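Local coordinates for protein gluconate kinase (PDB 3LL3) that binds ATP and D-xylulose and, as a member of the FGGY family of carbohydrate kinases, probably transfers phosphate from ATP to a sugar substrate, at residues W305-L310 with E315-F320; M368-I373 with S406-Q411. One frame throughout, in Å; residues are numbered along the deposited sequence.

Contact 1: residues W305-L310 with E315-F320; sequences WARQTL and ETPQDF. With ATP (adenosine-5'-triphosphate), chain C.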
loop_
_atom_site.group_PDB
_atom_site.type_symbol
_atom_site.label_atom_id
_atom_site.label_comp_id
_atom_site.label_asym_id
_atom_site.label_seq_id
_atom_site.Cartn_x
_atom_site.Cartn_y
_atom_site.Cartn_z
ATOM N N TRP A 305 3.758 14.966 3.529
ATOM C CA TRP A 305 3.755 13.761 4.365
ATOM C C TRP A 305 4.818 12.757 3.913
ATOM O O TRP A 305 5.558 12.223 4.738
ATOM C CB TRP A 305 2.378 13.088 4.402
ATOM C CG TRP A 305 2.427 11.708 4.999
ATOM C CD1 TRP A 305 2.297 11.375 6.324
ATOM C CD2 TRP A 305 2.631 10.471 4.295
ATOM N NE1 TRP A 305 2.395 10.006 6.481
ATOM C CE2 TRP A 305 2.605 9.431 5.255
ATOM C CE3 TRP A 305 2.821 10.142 2.946
ATOM C CZ2 TRP A 305 2.771 8.086 4.908
ATOM C CZ3 TRP A 305 2.990 8.802 2.604
ATOM C CH2 TRP A 305 2.965 7.789 3.585
ATOM N N ALA A 306 4.884 12.497 2.609
ATOM C CA ALA A 306 5.847 11.534 2.071
ATOM C C ALA A 306 7.290 11.974 2.282
ATOM O O ALA A 306 8.162 11.145 2.535
ATOM C CB ALA A 306 5.590 11.268 0.595
ATOM N N ARG A 307 7.521 13.281 2.175
ATOM C CA ARG A 307 8.852 13.863 2.312
ATOM C C ARG A 307 9.384 13.645 3.722
ATOM O O ARG A 307 10.559 13.315 3.901
ATOM C CB ARG A 307 8.820 15.365 1.980
ATOM C CG ARG A 307 10.132 16.084 2.222
ATOM C CD ARG A 307 10.054 17.565 1.868
ATOM N NE ARG A 307 9.206 18.307 2.796
ATOM C CZ ARG A 307 9.429 18.401 4.107
ATOM N NH1 ARG A 307 10.472 17.795 4.660
ATOM N NH2 ARG A 307 8.602 19.095 4.876
ATOM N N GLN A 308 8.509 13.826 4.709
ATOM C CA GLN A 308 8.864 13.652 6.114
ATOM C C GLN A 308 8.866 12.198 6.571
ATOM O O GLN A 308 9.565 11.849 7.519
ATOM C CB GLN A 308 7.872 14.394 7.006
ATOM C CG GLN A 308 7.940 15.913 6.943
ATOM C CD GLN A 308 7.202 16.541 8.106
ATOM O OE1 GLN A 308 6.062 17.006 7.964
ATOM N NE2 GLN A 308 7.836 16.522 9.284
ATOM N N THR A 309 8.061 11.361 5.925
ATOM C CA THR A 309 7.845 9.994 6.395
ATOM C C THR A 309 8.771 9.005 5.699
ATOM O O THR A 309 9.371 8.157 6.351
ATOM C CB THR A 309 6.378 9.567 6.212
ATOM O OG1 THR A 309 5.551 10.405 7.015
ATOM C CG2 THR A 309 6.161 8.121 6.623
ATOM N N LEU A 310 8.890 9.129 4.381
ATOM C CA LEU A 310 9.750 8.231 3.623
ATOM C C LEU A 310 11.202 8.523 3.942
ATOM O O LEU A 310 12.024 7.621 3.902
ATOM C CB LEU A 310 9.510 8.333 2.111
ATOM C CG LEU A 310 8.284 7.587 1.582
ATOM C CD1 LEU A 310 7.100 8.003 2.395
ATOM C CD2 LEU A 310 8.010 7.859 0.119
ATOM N N GLU A 315 14.861 16.337 4.926
ATOM C CA GLU A 315 14.798 16.180 3.493
ATOM C C GLU A 315 14.060 17.353 2.867
ATOM O O GLU A 315 12.893 17.565 3.191
ATOM C CB GLU A 315 13.984 14.938 3.200
ATOM C CG GLU A 315 14.136 14.461 1.798
ATOM C CD GLU A 315 15.424 13.701 1.611
ATOM O OE1 GLU A 315 16.219 13.585 2.581
ATOM O OE2 GLU A 315 15.627 13.210 0.485
ATOM N N THR A 316 14.711 18.095 1.969
ATOM C CA THR A 316 14.060 19.219 1.278
ATOM C C THR A 316 13.145 18.697 0.171
ATOM O O THR A 316 13.293 17.561 -0.260
ATOM C CB THR A 316 15.089 20.211 0.647
ATOM O OG1 THR A 316 15.836 19.546 -0.381
ATOM C CG2 THR A 316 16.042 20.754 1.696
ATOM N N PRO A 317 12.175 19.513 -0.274
ATOM C CA PRO A 317 11.368 19.106 -1.428
ATOM C C PRO A 317 12.247 18.754 -2.620
ATOM O O PRO A 317 12.011 17.748 -3.298
ATOM C CB PRO A 317 10.552 20.364 -1.722
ATOM C CG PRO A 317 10.332 20.964 -0.369
ATOM C CD PRO A 317 11.595 20.680 0.417
ATOM N N GLN A 318 13.261 19.580 -2.876
ATOM C CA GLN A 318 14.191 19.316 -3.971
ATOM C C GLN A 318 14.922 17.976 -3.820
ATOM O O GLN A 318 15.080 17.242 -4.790
ATOM C CB GLN A 318 15.202 20.455 -4.118
ATOM C CG GLN A 318 15.964 20.391 -5.422
ATOM C CD GLN A 318 15.036 20.290 -6.604
ATOM O OE1 GLN A 318 14.085 21.061 -6.725
ATOM N NE2 GLN A 318 15.293 19.327 -7.482
ATOM N N ASP A 319 15.371 17.663 -2.609
ATOM C CA ASP A 319 16.026 16.373 -2.359
ATOM C C ASP A 319 15.070 15.237 -2.749
ATOM O O ASP A 319 15.462 14.266 -3.396
ATOM C CB ASP A 319 16.415 16.213 -0.877
ATOM C CG ASP A 319 17.540 17.148 -0.438
ATOM O OD1 ASP A 319 18.322 17.601 -1.294
ATOM O OD2 ASP A 319 17.644 17.422 0.781
ATOM N N PHE A 320 13.810 15.364 -2.329
ATOM C CA PHE A 320 12.805 14.346 -2.612
ATOM C C PHE A 320 12.631 14.184 -4.109
ATOM O O PHE A 320 12.655 13.071 -4.626
ATOM C CB PHE A 320 11.474 14.759 -1.975
ATOM C CG PHE A 320 10.405 13.701 -2.028
ATOM C CD1 PHE A 320 9.720 13.448 -3.196
ATOM C CD2 PHE A 320 10.062 12.994 -0.900
ATOM C CE1 PHE A 320 8.717 12.501 -3.247
ATOM C CE2 PHE A 320 9.049 12.028 -0.944
ATOM C CZ PHE A 320 8.383 11.789 -2.122
HETATM P PG ATP C . -1.688 29.696 -0.918
HETATM O O1G ATP C . -0.235 29.839 -0.122
HETATM O O2G ATP C . -1.657 30.577 -2.326
HETATM O O3G ATP C . -2.772 30.135 -0.043
HETATM P PB ATP C . -1.080 26.916 -0.579
HETATM O O1B ATP C . -1.687 25.505 -1.166
HETATM O O2B ATP C . -1.183 26.991 0.873
HETATM O O3B ATP C . -1.949 28.117 -1.326
HETATM P PA ATP C . 1.322 26.564 -2.261
HETATM O O1A ATP C . 0.566 26.750 -3.703
HETATM O O2A ATP C . 2.625 27.216 -2.229
HETATM O O3A ATP C . 0.525 27.145 -0.931
HETATM O "O5'" ATP C . 1.566 24.947 -2.078
HETATM C "C5'" ATP C . 2.027 24.480 -0.832
HETATM C "C4'" ATP C . 2.593 23.094 -1.029
HETATM O "O4'" ATP C . 3.692 22.928 -1.910
HETATM C "C3'" ATP C . 2.822 22.138 0.180
HETATM O "O3'" ATP C . 1.756 21.281 0.463
HETATM C "C2'" ATP C . 4.234 21.504 -0.096
HETATM O "O2'" ATP C . 4.342 20.182 0.355
HETATM C "C1'" ATP C . 4.346 21.731 -1.588
HETATM N N9 ATP C . 5.711 21.930 -2.053
HETATM C C8 ATP C . 6.631 22.798 -1.589
HETATM N N7 ATP C . 7.757 22.697 -2.453
HETATM C C5 ATP C . 7.457 21.747 -3.457
HETATM C C6 ATP C . 8.190 21.266 -4.566
HETATM N N6 ATP C . 9.515 21.808 -4.837
HETATM N N1 ATP C . 7.653 20.352 -5.382
HETATM C C2 ATP C . 6.387 19.859 -5.158
HETATM N N3 ATP C . 5.678 20.335 -4.069
HETATM C C4 ATP C . 6.223 21.268 -3.238
#
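R307 lies alongside the turn that opens helix 317-325, and its NH1 donates to the backbone oxygen of E315, NH1 to O 2.8 Å. The bond runs nearly along the C=O axis but is bent at the hydrogen (136°), and the oxygen sits somewhat out of the guanidinium plane. CG leaves anti to the backbone N (chi1 174°) and the chain bends at chi3 (69°), which carries the guanidinium back to that carbonyl while CD of R307 rests on CD of P317, 3.8 Å away. Deeper in, the F320 ring lies against helix 300-311: its CD2 is 3.5 Å from CA of R307, and its CE2 is 3.9 Å from CB of A306. F303 meets this ring edge-to-face. With an alanine at R307, the E315 carbonyl is likely to lose this donor and P317 the methylene that lies against its CD. Next along the chain, T316 and D319 form a capping box: D319 N donates to T316 OG1 at 3.0 Å, and T316 N to D319 OD2 at 3.2 Å. The two bonds close the first turn of the helix, where CB of P317 packs against the adenine, 3.6 Å from N6 of ATP. The chemistry is thus divided: one charged donor holds the turn by its backbone, apolar packing of F320 joins the two helices, and the nucleotide meets a proline hydrocarbon surface.

Contact 2: residues M368-I373 with S406-Q411; sequences MARAVI and SDFVRQ
F408 points its ring edge at one face of the R370 guanidinium, the two planes standing 83° apart, so the ring stands edge-on over the guanidinium, nearly perpendicular to it. Two helices of the C-terminal FGGY domain, of the actin-like ATPase clan, meet here, their local axes 12.3 Å apart and inclined at 55°. CZ of the phenylalanine lies 3.8 Å above the guanidinium plane, over its centre, and CE1 of F408 is 3.7 Å from NH2 of R370. Because the ring's edge and not its pi face is presented, this is packing rather than a cation-pi stack. I373 reaches the same ring from another part of its rim, CD1 to CE2 of F408 4.0 Å, in the plane of the ring. The wide helix spacing is bridged by long side chains: R370 extends with CG anti to its own N (chi1 -167°) and turns at chi3, while its NH1 forms a salt bridge to E374, which would keep the buried charge paired. Helix 317-325 packs beside the junction, with A324 on I373 and Q325 on F408. S406 is the N-cap of helix 407-417, its OG accepting from V409 N at 3.0 Å. From the same turn, CG2 of V409 meets CG2 of I373 at 4.2 Å.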
loop_
_atom_site.group_PDB
_atom_site.type_symbol
_atom_site.label_atom_id
_atom_site.label_comp_id
_atom_site.label_asym_id
_atom_site.label_seq_id
_atom_site.Cartn_x
_atom_site.Cartn_y
_atom_site.Cartn_z
HETATM N N MSE A 368 9.326 4.324 -4.376
HETATM C CA MSE A 368 8.246 4.756 -3.490
HETATM C C MSE A 368 8.042 6.248 -3.563
HETATM O O MSE A 368 6.907 6.699 -3.596
HETATM C CB MSE A 368 8.466 4.315 -2.052
HETATM C CG MSE A 368 8.505 2.774 -1.964
HETATM SE SE MSE A 368 8.597 2.144 -0.138
HETATM C CE MSE A 368 6.734 2.474 0.422
ATOM N N ALA A 369 9.146 6.998 -3.609
ATOM C CA ALA A 369 9.093 8.453 -3.716
ATOM C C ALA A 369 8.361 8.850 -4.980
ATOM O O ALA A 369 7.473 9.694 -4.952
ATOM C CB ALA A 369 10.508 9.058 -3.720
ATOM N N ARG A 370 8.741 8.236 -6.095
ATOM C CA ARG A 370 8.143 8.602 -7.362
ATOM C C ARG A 370 6.684 8.169 -7.450
ATOM O O ARG A 370 5.868 8.872 -8.031
ATOM C CB ARG A 370 8.935 8.069 -8.563
ATOM C CG ARG A 370 8.451 8.734 -9.827
ATOM C CD ARG A 370 8.741 7.986 -11.092
ATOM N NE ARG A 370 9.905 8.520 -11.742
ATOM C CZ ARG A 370 9.907 9.200 -12.885
ATOM N NH1 ARG A 370 8.798 9.430 -13.568
ATOM N NH2 ARG A 370 11.052 9.627 -13.347
ATOM N N ALA A 371 6.365 7.006 -6.892
ATOM C CA ALA A 371 4.988 6.527 -6.893
ATOM C C ALA A 371 4.081 7.518 -6.189
ATOM O O ALA A 371 2.932 7.678 -6.585
ATOM C CB ALA A 371 4.869 5.133 -6.229
ATOM N N VAL A 372 4.584 8.161 -5.137
ATOM C CA VAL A 372 3.786 9.149 -4.414
ATOM C C VAL A 372 3.440 10.305 -5.356
ATOM O O VAL A 372 2.276 10.696 -5.481
ATOM C CB VAL A 372 4.517 9.703 -3.172
ATOM C CG1 VAL A 372 3.803 10.956 -2.646
ATOM C CG2 VAL A 372 4.648 8.624 -2.072
ATOM N N ILE A 373 4.456 10.821 -6.046
ATOM C CA ILE A 373 4.251 11.953 -6.948
ATOM C C ILE A 373 3.323 11.562 -8.083
ATOM O O ILE A 373 2.413 12.313 -8.434
ATOM C CB ILE A 373 5.582 12.483 -7.524
ATOM C CG1 ILE A 373 6.404 13.119 -6.408
ATOM C CG2 ILE A 373 5.302 13.547 -8.589
ATOM C CD1 ILE A 373 7.896 13.241 -6.722
ATOM N N SER A 406 8.342 22.538 -9.718
ATOM C CA SER A 406 9.468 21.960 -10.431
ATOM C C SER A 406 9.130 21.613 -11.872
ATOM O O SER A 406 8.004 21.249 -12.185
ATOM C CB SER A 406 9.931 20.691 -9.722
ATOM O OG SER A 406 8.964 19.678 -9.925
ATOM N N ASP A 407 10.125 21.716 -12.747
ATOM C CA ASP A 407 10.009 21.194 -14.101
ATOM C C ASP A 407 9.637 19.714 -14.142
ATOM O O ASP A 407 8.962 19.258 -15.056
ATOM C CB ASP A 407 11.336 21.366 -14.852
ATOM C CG ASP A 407 11.541 22.768 -15.334
ATOM O OD1 ASP A 407 10.624 23.606 -15.166
ATOM O OD2 ASP A 407 12.623 23.025 -15.885
ATOM N N PHE A 408 10.142 18.944 -13.191
ATOM C CA PHE A 408 9.875 17.518 -13.188
ATOM C C PHE A 408 8.352 17.261 -13.024
ATOM O O PHE A 408 7.730 16.497 -13.775
ATOM C CB PHE A 408 10.677 16.841 -12.073
ATOM C CG PHE A 408 10.287 15.405 -11.835
ATOM C CD1 PHE A 408 10.443 14.459 -12.833
ATOM C CD2 PHE A 408 9.767 15.003 -10.614
ATOM C CE1 PHE A 408 10.067 13.127 -12.622
ATOM C CE2 PHE A 408 9.404 13.677 -10.385
ATOM C CZ PHE A 408 9.548 12.738 -11.392
ATOM N N VAL A 409 7.755 17.918 -12.050
ATOM C CA VAL A 409 6.316 17.725 -11.821
ATOM C C VAL A 409 5.487 18.314 -12.964
ATOM O O VAL A 409 4.506 17.729 -13.389
ATOM C CB VAL A 409 5.878 18.278 -10.458
ATOM C CG1 VAL A 409 4.329 18.233 -10.287
ATOM C CG2 VAL A 409 6.558 17.478 -9.348
ATOM N N ARG A 410 5.901 19.460 -13.484
ATOM C CA ARG A 410 5.192 20.048 -14.614
ATOM C C ARG A 410 5.165 19.082 -15.781
ATOM O O ARG A 410 4.118 18.852 -16.386
ATOM C CB ARG A 410 5.831 21.380 -15.011
ATOM C CG ARG A 410 5.577 22.472 -13.992
ATOM C CD ARG A 410 6.494 23.658 -14.185
ATOM N NE ARG A 410 6.166 24.728 -13.248
ATOM C CZ ARG A 410 6.710 25.941 -13.287
ATOM N NH1 ARG A 410 7.624 26.225 -14.216
ATOM N NH2 ARG A 410 6.347 26.868 -12.408
ATOM N N GLN A 411 6.321 18.494 -16.083
ATOM C CA GLN A 411 6.424 17.584 -17.213
ATOM C C GLN A 411 5.666 16.296 -16.969
ATOM O O GLN A 411 5.052 15.716 -17.882
ATOM C CB GLN A 411 7.903 17.270 -17.526
ATOM C CG GLN A 411 8.072 16.440 -18.782
ATOM C CD GLN A 411 7.603 17.187 -20.023
ATOM O OE1 GLN A 411 6.824 16.667 -20.825
ATOM N NE2 GLN A 411 8.061 18.421 -20.171
#

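Both contacts belong to the C-terminal FGGY domain, and helix 317-325 ties them together: it supplies one side of contact 1 and packs beside contact 2. They touch directly, F320 CE1 lying 3.6 Å from I373 CD1 and A306 CB 3.7 Å from V372 CG1. Contact 1 is only partly buried and joins neighbours in sequence, so a side-chain-to-backbone hydrogen bond, apolar packing and the adenine share the work; contact 2 is buried, joins helices far apart in the chain, and has no hydrogen bond across it. Their arginines follow suit, R307 being partly exposed and R370 buried. Each also has a capped helix start near the bound ATP.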